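Local coordinates for cupin domain protein (Microcystis aeruginosa DIANCHI905, PDB 5ZBF) that binds iron(II) and 4-hydroxyphenylpyruvic acid and probably acts as a cupin-family isomerase in the biosynthesis of the Choi moiety of aeruginosin, at residues Ile11-Asn14 / Glu18-Val21; Gln23-Ile28 / Tyr184-Val189; Ile50-Ser55 / Phe135-Met140; Leu166-Glu171 / Gln175-Gly180. All coordinates share one frame; numbering follows the deposited sequence.

Interaction 1 (Ile11-Asn14 / Glu18-Val21); sequences IKLN and ELEV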
loop_
_atom_site.group_PDB
_atom_site.type_symbol
_atom_site.label_atom_id
_atom_site.label_comp_id
_atom_site.label_asym_id
_atom_site.label_seq_id
_atom_site.Cartn_x
_atom_site.Cartn_y
_atom_site.Cartn_z
ATOM N N ILE A 11 1.063 3.497 -16.876
ATOM C CA ILE A 11 -0.168 3.926 -17.529
ATOM C C ILE A 11 -0.456 5.401 -17.239
ATOM O O ILE A 11 -0.146 5.884 -16.155
ATOM C CB ILE A 11 -1.335 3.010 -17.075
ATOM C CG1 ILE A 11 -1.528 1.879 -18.092
ATOM C CG2 ILE A 11 -2.644 3.763 -16.901
ATOM C CD1 ILE A 11 -1.080 0.532 -17.580
ATOM N N LYS A 12 -1.064 6.093 -18.202
ATOM C CA LYS A 12 -1.543 7.431 -17.958
ATOM C C LYS A 12 -3.051 7.368 -18.080
ATOM O O LYS A 12 -3.575 7.011 -19.108
ATOM C CB LYS A 12 -0.952 8.427 -18.937
ATOM C CG LYS A 12 -1.292 9.860 -18.575
ATOM C CD LYS A 12 -0.413 10.853 -19.308
ATOM C CE LYS A 12 -0.698 12.266 -18.832
ATOM N NZ LYS A 12 -0.301 13.278 -19.839
ATOM N N LEU A 13 -3.722 7.665 -16.972
ATOM C CA LEU A 13 -5.138 7.355 -16.877
ATOM C C LEU A 13 -5.930 8.474 -17.486
ATOM O O LEU A 13 -6.967 8.251 -18.112
ATOM C CB LEU A 13 -5.530 7.137 -15.417
ATOM C CG LEU A 13 -6.680 6.169 -15.158
ATOM C CD1 LEU A 13 -6.469 4.844 -15.884
ATOM C CD2 LEU A 13 -6.843 5.955 -13.661
ATOM N N ASN A 14 -5.441 9.686 -17.285
ATOM C CA ASN A 14 -6.020 10.864 -17.891
ATOM C C ASN A 14 -4.925 11.910 -17.734
ATOM O O ASN A 14 -3.825 11.575 -17.242
ATOM C CB ASN A 14 -7.334 11.248 -17.182
ATOM C CG ASN A 14 -7.181 11.372 -15.667
ATOM O OD1 ASN A 14 -6.490 12.261 -15.171
ATOM N ND2 ASN A 14 -7.851 10.488 -14.924
ATOM N N GLU A 18 -0.963 9.468 -13.369
ATOM C CA GLU A 18 -0.022 8.490 -13.877
ATOM C C GLU A 18 0.125 7.383 -12.854
ATOM O O GLU A 18 0.191 7.655 -11.641
ATOM C CB GLU A 18 1.312 9.158 -14.154
ATOM C CG GLU A 18 1.212 10.116 -15.326
ATOM C CD GLU A 18 2.447 10.958 -15.498
ATOM O OE1 GLU A 18 3.042 11.379 -14.483
ATOM O OE2 GLU A 18 2.805 11.211 -16.651
ATOM N N LEU A 19 0.148 6.147 -13.343
ATOM C CA LEU A 19 0.198 4.970 -12.486
ATOM C C LEU A 19 1.333 4.033 -12.888
ATOM O O LEU A 19 1.694 3.952 -14.067
ATOM C CB LEU A 19 -1.113 4.194 -12.571
ATOM C CG LEU A 19 -2.440 4.891 -12.233
ATOM C CD1 LEU A 19 -3.589 3.930 -12.474
ATOM C CD2 LEU A 19 -2.478 5.378 -10.795
ATOM N N GLU A 20 1.899 3.358 -11.882
ATOM C CA GLU A 20 2.743 2.180 -12.072
ATOM C C GLU A 20 1.943 1.011 -11.511
ATOM O O GLU A 20 1.684 0.946 -10.301
ATOM C CB GLU A 20 4.077 2.333 -11.334
ATOM C CG GLU A 20 4.983 3.417 -11.922
ATOM C CD GLU A 20 5.535 3.115 -13.318
ATOM O OE1 GLU A 20 5.563 1.942 -13.760
ATOM O OE2 GLU A 20 5.973 4.078 -13.989
ATOM N N VAL A 21 1.545 0.103 -12.395
ATOM C CA VAL A 21 0.552 -0.920 -12.063
ATOM C C VAL A 21 1.234 -2.282 -11.920
ATOM O O VAL A 21 1.890 -2.758 -12.849
ATOM C CB VAL A 21 -0.548 -1.010 -13.137
ATOM C CG1 VAL A 21 -1.536 -2.101 -12.760
ATOM C CG2 VAL A 21 -1.254 0.334 -13.288
#
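Ile11 and Leu19 form an antiparallel hydrogen-bonded pair, the Ile11 N to Leu19 O bond measuring 2.9 Å and the return bond from Leu19 N to Ile11 O 2.8 Å, while the short strand segments twist to 138° between their directions. Both bonds are nearly straight. Ile11 O also receives a CA-H...O contact from Glu18 CA at 3.5 Å, so the one carbonyl binds the neighbouring strand at two successive residues. The next pair, Lys12 with Glu18, is non-hydrogen-bonded, and its side chains lie on the face turned from Ile11 and Leu19. There the aliphatic stems pass slantwise, Lys12 CG lying 4.1 Å from Glu18 CG. The charged ends stay apart, with Lys12 NZ 4.9 Å from Glu18 OE2: near enough for mutual attraction to be likely, but not a salt bridge. On the other face, Leu13 turns CG away from its own N (chi1 -150°), and its CD2 methyl meets CD1 of Leu19 at 4.0 Å, one branch against another. Leu13 also touches the bound 4-hydroxyphenylpyruvic acid, so this apolar pair ties a wall of the ligand pocket to a buried leucine. The two segments belong to a beta hairpin whose second strand, 17-24, is hydrogen-bonded in turn to strand 27-34, where Leu19 packs on Gln30 and Ser32.

Interaction 2 (Gln23-Ile28 / Tyr184-Val189); sequences QCQDTI and YAPSKV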
loop_
_atom_site.group_PDB
_atom_site.type_symbol
_atom_site.label_atom_id
_atom_site.label_comp_id
_atom_site.label_asym_id
_atom_site.label_seq_id
_atom_site.Cartn_x
_atom_site.Cartn_y
_atom_site.Cartn_z
ATOM N N GLN A 23 0.791 -6.384 -10.836
ATOM C CA GLN A 23 -0.145 -7.489 -10.637
ATOM C C GLN A 23 0.375 -8.379 -9.522
ATOM O O GLN A 23 1.522 -8.795 -9.575
ATOM C CB GLN A 23 -0.296 -8.301 -11.922
ATOM C CG GLN A 23 -1.480 -9.261 -11.911
ATOM C CD GLN A 23 -2.819 -8.539 -11.951
ATOM O OE1 GLN A 23 -3.050 -7.678 -12.805
ATOM N NE2 GLN A 23 -3.710 -8.892 -11.026
ATOM N N CYS A 24 -0.471 -8.656 -8.527
ATOM C CA CYS A 24 -0.142 -9.552 -7.414
ATOM C C CYS A 24 -1.254 -10.613 -7.293
ATOM O O CYS A 24 -2.128 -10.539 -6.422
ATOM C CB CYS A 24 -0.012 -8.760 -6.113
ATOM S SG CYS A 24 1.250 -7.475 -6.145
ATOM N N GLN A 25 -1.203 -11.590 -8.192
ATOM C CA GLN A 25 -2.291 -12.544 -8.398
ATOM C C GLN A 25 -3.627 -11.810 -8.559
ATOM O O GLN A 25 -3.802 -11.107 -9.548
ATOM C CB GLN A 25 -2.296 -13.616 -7.306
ATOM C CG GLN A 25 -1.168 -14.612 -7.501
ATOM C CD GLN A 25 -1.139 -15.724 -6.460
ATOM O OE1 GLN A 25 -2.076 -15.904 -5.680
ATOM N NE2 GLN A 25 -0.052 -16.474 -6.449
ATOM N N ASP A 26 -4.550 -11.925 -7.603
ATOM C CA ASP A 26 -5.879 -11.324 -7.778
ATOM C C ASP A 26 -5.987 -9.916 -7.194
ATOM O O ASP A 26 -7.074 -9.328 -7.179
ATOM C CB ASP A 26 -6.968 -12.232 -7.200
ATOM C CG ASP A 26 -7.079 -13.547 -7.938
ATOM O OD1 ASP A 26 -6.838 -13.580 -9.164
ATOM O OD2 ASP A 26 -7.417 -14.555 -7.289
ATOM N N THR A 27 -4.861 -9.378 -6.729
ATOM C CA THR A 27 -4.789 -8.013 -6.250
ATOM C C THR A 27 -3.935 -7.184 -7.210
ATOM O O THR A 27 -2.879 -7.628 -7.660
ATOM C CB THR A 27 -4.149 -7.969 -4.852
ATOM O OG1 THR A 27 -4.845 -8.871 -3.990
ATOM C CG2 THR A 27 -4.184 -6.565 -4.262
ATOM N N ILE A 28 -4.419 -5.991 -7.534
ATOM C CA ILE A 28 -3.628 -4.998 -8.247
ATOM C C ILE A 28 -3.120 -3.966 -7.246
ATOM O O ILE A 28 -3.900 -3.404 -6.471
ATOM C CB ILE A 28 -4.474 -4.292 -9.323
ATOM C CG1 ILE A 28 -4.919 -5.288 -10.396
ATOM C CG2 ILE A 28 -3.697 -3.144 -9.949
ATOM C CD1 ILE A 28 -6.186 -4.867 -11.106
ATOM N N TYR A 184 5.877 -9.208 -3.488
ATOM C CA TYR A 184 4.618 -9.904 -3.292
ATOM C C TYR A 184 4.918 -11.304 -2.774
ATOM O O TYR A 184 5.604 -12.079 -3.439
ATOM C CB TYR A 184 3.842 -9.979 -4.607
ATOM C CG TYR A 184 2.663 -10.922 -4.548
ATOM C CD1 TYR A 184 1.704 -10.795 -3.553
ATOM C CD2 TYR A 184 2.510 -11.947 -5.487
ATOM C CE1 TYR A 184 0.616 -11.656 -3.490
ATOM C CE2 TYR A 184 1.425 -12.807 -5.432
ATOM C CZ TYR A 184 0.483 -12.658 -4.428
ATOM O OH TYR A 184 -0.600 -13.514 -4.347
ATOM N N ALA A 185 4.408 -11.610 -1.587
ATOM C CA ALA A 185 4.595 -12.924 -0.968
ATOM C C ALA A 185 3.243 -13.611 -0.864
ATOM O O ALA A 185 2.438 -13.253 -0.007
ATOM C CB ALA A 185 5.223 -12.785 0.412
ATOM N N PRO A 186 2.980 -14.589 -1.747
ATOM C CA PRO A 186 1.739 -15.343 -1.645
ATOM C C PRO A 186 1.635 -16.076 -0.322
ATOM O O PRO A 186 2.633 -16.214 0.399
ATOM C CB PRO A 186 1.837 -16.361 -2.790
ATOM C CG PRO A 186 2.822 -15.796 -3.733
ATOM C CD PRO A 186 3.784 -15.003 -2.909
ATOM N N SER A 187 0.435 -16.556 -0.017
ATOM C CA SER A 187 0.221 -17.358 1.183
ATOM C C SER A 187 1.243 -18.487 1.274
ATOM O O SER A 187 1.521 -19.174 0.287
ATOM C CB SER A 187 -1.195 -17.935 1.205
ATOM O OG SER A 187 -2.135 -16.924 1.524
ATOM N N LYS A 188 1.829 -18.622 2.461
ATOM C CA LYS A 188 2.687 -19.761 2.831
ATOM C C LYS A 188 4.124 -19.745 2.296
ATOM O O LYS A 188 4.890 -20.649 2.607
ATOM C CB LYS A 188 2.010 -21.110 2.500
ATOM C CG LYS A 188 0.755 -21.377 3.311
ATOM C CD LYS A 188 0.075 -22.661 2.867
ATOM C CE LYS A 188 -0.684 -23.327 4.005
ATOM N NZ LYS A 188 -1.194 -22.360 5.015
ATOM N N VAL A 189 4.509 -18.724 1.527
ATOM C CA VAL A 189 5.876 -18.603 1.035
ATOM C C VAL A 189 6.796 -18.147 2.184
ATOM O O VAL A 189 6.369 -17.401 3.057
ATOM C CB VAL A 189 5.912 -17.619 -0.158
ATOM C CG1 VAL A 189 7.328 -17.246 -0.550
ATOM C CG2 VAL A 189 5.178 -18.223 -1.348
#
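Tyr184 swings its ring away from its own backbone N (chi1 168°), across to the turn within 23-28, where Cys24 SG and Gln25 CG both lie anti to the carbonyl carbon of their own residue and the two side chains meet the ring at different points. Cys24 covers a face. Its CB stands 3.8 Å from the ring centroid and only slightly off the normal, a CH-pi contact, while SG lies obliquely at 4.6 Å from that centroid and leans toward CB of the tyrosine. The opposite face is covered from within the same segment by the N atom of Pro186, so the phenol is held between the turn and its own chain. Gln25 extends across the far end of the ring. The amide plane stands 77° from the ring plane, and Tyr184 OH sits above the flat of the amide, 3.1 Å from Gln25 CD. Gln25 OE1 is equally close to the hydroxyl, yet the two are not hydrogen-bonded; the phenol bonds to Glu156, and Gln25 NE2 to Glu3. Beyond the hydroxyl, NE2 of Gln25 rests 4.0 Å from CG of Pro186. The type II' beta turn Cys24-Thr27 thus links strands 17-24 and 27-34 and lays its tip against the end of strand 183-185, with Ile158 of strand 156-161 packing on Cys24, Thr27 and Tyr184.

Interaction 3 (Ile50-Ser55 / Phe135-Met140); sequences IGMVLS and FEIVMM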
loop_
_atom_site.group_PDB
_atom_site.type_symbol
_atom_site.label_atom_id
_atom_site.label_comp_id
_atom_site.label_asym_id
_atom_site.label_seq_id
_atom_site.Cartn_x
_atom_site.Cartn_y
_atom_site.Cartn_z
ATOM N N ILE A 50 -8.512 0.393 -1.512
ATOM C CA ILE A 50 -7.931 1.107 -0.387
ATOM C C ILE A 50 -6.680 1.810 -0.872
ATOM O O ILE A 50 -6.108 1.418 -1.885
ATOM C CB ILE A 50 -7.536 0.158 0.767
ATOM C CG1 ILE A 50 -6.559 -0.928 0.284
ATOM C CG2 ILE A 50 -8.782 -0.483 1.365
ATOM C CD1 ILE A 50 -6.055 -1.851 1.372
ATOM N N GLY A 51 -6.234 2.817 -0.134
ATOM C CA GLY A 51 -4.993 3.486 -0.478
ATOM C C GLY A 51 -4.560 4.532 0.513
ATOM O O GLY A 51 -5.292 4.850 1.436
ATOM N N MET A 52 -3.354 5.058 0.301
ATOM C CA MET A 52 -2.774 6.066 1.184
ATOM C C MET A 52 -1.982 7.049 0.358
ATOM O O MET A 52 -1.448 6.700 -0.697
ATOM C CB MET A 52 -1.798 5.449 2.178
ATOM C CG MET A 52 -2.339 4.338 3.041
ATOM S SD MET A 52 -1.068 3.908 4.250
ATOM C CE MET A 52 -0.759 5.507 5.004
ATOM N N VAL A 53 -1.921 8.276 0.847
ATOM C CA VAL A 53 -1.027 9.295 0.314
ATOM C C VAL A 53 0.364 9.053 0.923
ATOM O O VAL A 53 0.496 8.860 2.148
ATOM C CB VAL A 53 -1.509 10.696 0.718
ATOM C CG1 VAL A 53 -0.519 11.771 0.292
ATOM C CG2 VAL A 53 -2.912 10.942 0.171
ATOM N N LEU A 54 1.389 9.075 0.080
ATOM C CA LEU A 54 2.781 8.982 0.538
ATOM C C LEU A 54 3.451 10.346 0.645
ATOM O O LEU A 54 4.249 10.577 1.532
ATOM C CB LEU A 54 3.587 8.077 -0.391
ATOM C CG LEU A 54 3.115 6.629 -0.570
ATOM C CD1 LEU A 54 3.956 5.917 -1.617
ATOM C CD2 LEU A 54 3.173 5.879 0.761
ATOM N N SER A 55 3.130 11.240 -0.287
ATOM C CA SER A 55 3.640 12.595 -0.289
ATOM C C SER A 55 2.545 13.509 -0.830
ATOM O O SER A 55 1.940 13.207 -1.855
ATOM C CB SER A 55 4.889 12.686 -1.163
ATOM O OG SER A 55 5.338 14.016 -1.265
ATOM N N PHE A 135 -8.132 -6.301 4.930
ATOM C CA PHE A 135 -6.727 -5.927 4.840
ATOM C C PHE A 135 -6.182 -5.447 6.186
ATOM O O PHE A 135 -6.924 -4.987 7.039
ATOM C CB PHE A 135 -6.556 -4.786 3.816
ATOM C CG PHE A 135 -7.321 -3.557 4.188
ATOM C CD1 PHE A 135 -6.730 -2.544 4.930
ATOM C CD2 PHE A 135 -8.671 -3.447 3.866
ATOM C CE1 PHE A 135 -7.461 -1.431 5.314
ATOM C CE2 PHE A 135 -9.404 -2.337 4.249
ATOM C CZ PHE A 135 -8.795 -1.322 4.968
ATOM N N GLU A 136 -4.866 -5.514 6.334
ATOM C CA GLU A 136 -4.177 -4.807 7.402
ATOM C C GLU A 136 -3.000 -4.070 6.790
ATOM O O GLU A 136 -2.270 -4.642 5.987
ATOM C CB GLU A 136 -3.684 -5.778 8.477
ATOM C CG GLU A 136 -2.954 -5.091 9.616
ATOM C CD GLU A 136 -2.597 -6.021 10.761
ATOM O OE1 GLU A 136 -2.612 -7.257 10.579
ATOM O OE2 GLU A 136 -2.280 -5.508 11.852
ATOM N N ILE A 137 -2.814 -2.813 7.178
ATOM C CA ILE A 137 -1.659 -2.037 6.729
ATOM C C ILE A 137 -0.738 -1.793 7.922
ATOM O O ILE A 137 -1.192 -1.414 8.993
ATOM C CB ILE A 137 -2.092 -0.722 6.049
ATOM C CG1 ILE A 137 -2.862 -1.057 4.757
ATOM C CG2 ILE A 137 -0.885 0.161 5.735
ATOM C CD1 ILE A 137 -3.411 0.144 4.028
ATOM N N VAL A 138 0.550 -2.043 7.715
ATOM C CA VAL A 138 1.570 -1.870 8.741
ATOM C C VAL A 138 2.690 -1.018 8.165
ATOM O O VAL A 138 3.210 -1.330 7.110
ATOM C CB VAL A 138 2.148 -3.230 9.183
ATOM C CG1 VAL A 138 3.165 -3.038 10.308
ATOM C CG2 VAL A 138 1.019 -4.161 9.605
ATOM N N MET A 139 3.041 0.059 8.859
ATOM C CA MET A 139 4.195 0.892 8.507
ATOM C C MET A 139 5.173 0.808 9.669
ATOM O O MET A 139 4.776 0.958 10.821
ATOM C CB MET A 139 3.772 2.344 8.310
ATOM C CG MET A 139 4.879 3.253 7.799
ATOM S SD MET A 139 4.325 4.912 7.341
ATOM C CE MET A 139 3.822 5.585 8.919
ATOM N N MET A 140 6.444 0.585 9.368
ATOM C CA MET A 140 7.427 0.373 10.424
ATOM C C MET A 140 8.833 0.686 9.969
ATOM O O MET A 140 9.167 0.508 8.801
ATOM C CB MET A 140 7.371 -1.074 10.889
ATOM C CG MET A 140 7.791 -2.082 9.842
ATOM S SD MET A 140 7.442 -3.759 10.383
ATOM C CE MET A 140 8.546 -3.914 11.776
#
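Ile50 presses both its methyl groups onto one face of the Phe135 ring. CD1 stands 3.5 Å from Phe135 CG in a CH-pi contact, and CG2 lies equally close, 3.5 Å, to CE2 farther out on the ring, so the branched side chain spreads over that one face. Its CG1 takes the crowded position between the backbone N and the carbonyl carbon (chi1 57°) and, with the chain extended beyond it, sets CD1 over the CG end of the ring. The same methyl reaches 4.2 Å from CD1 of Ile137, filling the notch between the ring and that neighbouring bump. The axes of the two short strand segments come within 10.0 Å and lie 19° from parallel, a separation spanned by side chains alone, as between the facing sheets of a beta sandwich. Since strand 48-55 belongs to one cupin range and strand 135-142 reaches into the other, the packing joins the two halves of a bicupin. Ile137 in turn projects into the dip between Ile50 and Met52. In the conformer described here, one of two for the methionine, Met52 SD rests 4.0 Å from Ile137 CG2, a contact that is therefore less certain. Ile75 of strand 74-78 closes one flank, touching Ile50, Met52 and Phe135.

Interaction 4 (Leu166-Glu171 / Gln175-Gly180); sequences LEIFIE and QCLEYG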
loop_
_atom_site.group_PDB
_atom_site.type_symbol
_atom_site.label_atom_id
_atom_site.label_comp_id
_atom_site.label_asym_id
_atom_site.label_seq_id
_atom_site.Cartn_x
_atom_site.Cartn_y
_atom_site.Cartn_z
ATOM N N LEU A 166 16.681 -2.287 0.733
ATOM C CA LEU A 166 16.411 -3.441 1.594
ATOM C C LEU A 166 16.542 -4.751 0.810
ATOM O O LEU A 166 15.980 -4.881 -0.277
ATOM C CB LEU A 166 15.002 -3.308 2.173
ATOM C CG LEU A 166 14.540 -4.321 3.218
ATOM C CD1 LEU A 166 15.364 -4.210 4.493
ATOM C CD2 LEU A 166 13.059 -4.141 3.524
ATOM N N GLU A 167 17.273 -5.715 1.365
ATOM C CA GLU A 167 17.388 -7.052 0.775
ATOM C C GLU A 167 16.163 -7.868 1.203
ATOM O O GLU A 167 15.873 -7.969 2.396
ATOM C CB GLU A 167 18.677 -7.753 1.232
ATOM C CG GLU A 167 19.966 -6.961 1.031
ATOM C CD GLU A 167 21.234 -7.748 1.353
ATOM O OE1 GLU A 167 21.171 -8.987 1.533
ATOM O OE2 GLU A 167 22.310 -7.115 1.423
ATOM N N ILE A 168 15.445 -8.427 0.235
ATOM C CA ILE A 168 14.259 -9.254 0.502
ATOM C C ILE A 168 14.440 -10.607 -0.180
ATOM O O ILE A 168 14.846 -10.654 -1.330
ATOM C CB ILE A 168 12.980 -8.575 -0.045
ATOM C CG1 ILE A 168 12.695 -7.269 0.717
ATOM C CG2 ILE A 168 11.769 -9.510 0.051
ATOM C CD1 ILE A 168 12.206 -7.475 2.140
ATOM N N PHE A 169 14.155 -11.690 0.546
ATOM C CA PHE A 169 14.169 -13.055 0.011
ATOM C C PHE A 169 12.761 -13.613 0.109
ATOM O O PHE A 169 12.137 -13.510 1.154
ATOM C CB PHE A 169 15.131 -13.958 0.805
ATOM C CG PHE A 169 15.019 -15.438 0.472
ATOM C CD1 PHE A 169 14.101 -16.257 1.131
ATOM C CD2 PHE A 169 15.850 -16.014 -0.486
ATOM C CE1 PHE A 169 14.004 -17.609 0.831
ATOM C CE2 PHE A 169 15.763 -17.364 -0.788
ATOM C CZ PHE A 169 14.840 -18.166 -0.128
ATOM N N ILE A 170 12.266 -14.171 -0.991
ATOM C CA ILE A 170 10.972 -14.843 -0.997
ATOM C C ILE A 170 11.095 -16.211 -1.656
ATOM O O ILE A 170 11.396 -16.315 -2.853
ATOM C CB ILE A 170 9.894 -14.004 -1.704
ATOM C CG1 ILE A 170 9.657 -12.714 -0.924
ATOM C CG2 ILE A 170 8.590 -14.783 -1.817
ATOM C CD1 ILE A 170 8.795 -11.722 -1.657
ATOM N N GLU A 171 10.877 -17.244 -0.839
ATOM C CA GLU A 171 10.857 -18.677 -1.203
ATOM C C GLU A 171 12.163 -19.235 -1.724
ATOM O O GLU A 171 12.727 -20.178 -1.145
ATOM C CB GLU A 171 9.733 -19.001 -2.211
ATOM C CG GLU A 171 9.370 -20.486 -2.336
ATOM C CD GLU A 171 8.533 -21.019 -1.176
ATOM O OE1 GLU A 171 8.786 -20.648 -0.006
ATOM O OE2 GLU A 171 7.628 -21.823 -1.424
ATOM N N GLN A 175 16.141 -10.168 -4.030
ATOM C CA GLN A 175 16.368 -8.875 -4.669
ATOM C C GLN A 175 16.575 -7.763 -3.640
ATOM O O GLN A 175 16.040 -7.826 -2.528
ATOM C CB GLN A 175 15.154 -8.503 -5.520
ATOM C CG GLN A 175 15.281 -8.862 -6.987
ATOM C CD GLN A 175 14.172 -8.263 -7.829
ATOM O OE1 GLN A 175 13.523 -8.965 -8.595
ATOM N NE2 GLN A 175 13.948 -6.958 -7.688
ATOM N N CYS A 176 17.341 -6.741 -4.026
ATOM C CA CYS A 176 17.401 -5.497 -3.270
ATOM C C CYS A 176 16.301 -4.583 -3.783
ATOM O O CYS A 176 16.177 -4.371 -4.989
ATOM C CB CYS A 176 18.764 -4.822 -3.395
ATOM S SG CYS A 176 20.011 -5.602 -2.351
ATOM N N LEU A 177 15.506 -4.064 -2.861
ATOM C CA LEU A 177 14.374 -3.210 -3.182
ATOM C C LEU A 177 14.685 -1.777 -2.831
ATOM O O LEU A 177 15.349 -1.507 -1.836
ATOM C CB LEU A 177 13.139 -3.646 -2.391
ATOM C CG LEU A 177 12.004 -4.384 -3.100
ATOM C CD1 LEU A 177 12.498 -5.326 -4.185
ATOM C CD2 LEU A 177 11.175 -5.120 -2.061
ATOM N N GLU A 178 14.185 -0.864 -3.664
ATOM C CA GLU A 178 14.179 0.561 -3.377
ATOM C C GLU A 178 12.769 1.075 -3.654
ATOM O O GLU A 178 11.943 0.368 -4.255
ATOM C CB GLU A 178 15.200 1.302 -4.250
ATOM C CG GLU A 178 16.643 0.880 -4.015
ATOM C CD GLU A 178 17.626 1.693 -4.819
ATOM O OE1 GLU A 178 17.266 2.162 -5.920
ATOM O OE2 GLU A 178 18.768 1.861 -4.347
ATOM N N TYR A 179 12.475 2.290 -3.215
ATOM C CA TYR A 179 11.184 2.886 -3.530
ATOM C C TYR A 179 10.943 2.843 -5.047
ATOM O O TYR A 179 11.841 3.115 -5.839
ATOM C CB TYR A 179 11.040 4.310 -2.995
ATOM C CG TYR A 179 9.728 4.884 -3.458
ATOM C CD1 TYR A 179 8.534 4.491 -2.865
ATOM C CD2 TYR A 179 9.672 5.738 -4.554
ATOM C CE1 TYR A 179 7.322 4.971 -3.314
ATOM C CE2 TYR A 179 8.466 6.213 -5.018
ATOM C CZ TYR A 179 7.296 5.826 -4.393
ATOM O OH TYR A 179 6.097 6.292 -4.855
ATOM N N GLY A 180 9.720 2.482 -5.425
ATOM C CA GLY A 180 9.363 2.260 -6.821
ATOM C C GLY A 180 9.179 0.806 -7.207
ATOM O O GLY A 180 8.654 0.509 -8.283
#
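Ile168 and Leu177 face each other diagonally across two antiparallel strand segments, CG1 of the isoleucine lying 3.8 Å from CD2 of the leucine. Ile168 carries CG1 opposite its carbonyl carbon (chi1 -65°), which brings that branch over toward the partner strand, and the two chains cross obliquely rather than lying side by side. Leu166 emerges on the same face, directly across from Leu177, but its branches turn to Ile201 and Leu203 of strand 201-208. Gln175 begins on this face too, opposite Ile168; its amide then leads away from the contact, and the side chain packs on Phe5. The arrangement is a beta hairpin of strands 166-170 and 173-177, which forms one margin of a four-stranded antiparallel sheet in the C-terminal cupin domain. Two hydrogen-bonded pairs fix its register. Leu166 and Leu177 exchange bonds, with Leu177 N to Leu166 O at 2.8 Å and Leu166 N to Leu177 O at 3.0 Å, and Ile168 and Gln175 do the same, Ile168 N reaching Gln175 O at 2.9 Å. Between these pairs lies the non-hydrogen-bonded pair Glu167 and Cys176, with CA atoms 4.3 Å apart and side chains on the other face. Here the sulfur meets the aliphatic stem of the glutamate, Cys176 SG standing 3.6 Å from Glu167 CG. The carboxylate itself runs onward from the cysteine, its chain extended beyond CG, and OE2 bonds to Ser196 while the side chain also touches Tyr194 of strand 190-194.

In the fold
Interactions 1 and 4 are both hairpins, bound by backbone hydrogen bonds; the first lies at the surface and borders the ligand pocket, the second is partly buried in the other half of the molecule. Interactions 2 and 3 bring together segments far apart in sequence and rely on side chains: a ring held by a turn in the one, wholly apolar packing in the other, whose centre lies about 5 Å from that of the chain. Interactions 1 and 2 share strand 17-24 and meet where Val21 CG1 lies 3.7 Å from Ile28 CG2. Strand 173-177 of interaction 4 leads on to strand 183-185 of interaction 2, and Tyr179 beside it packs on Leu54 of interaction 3.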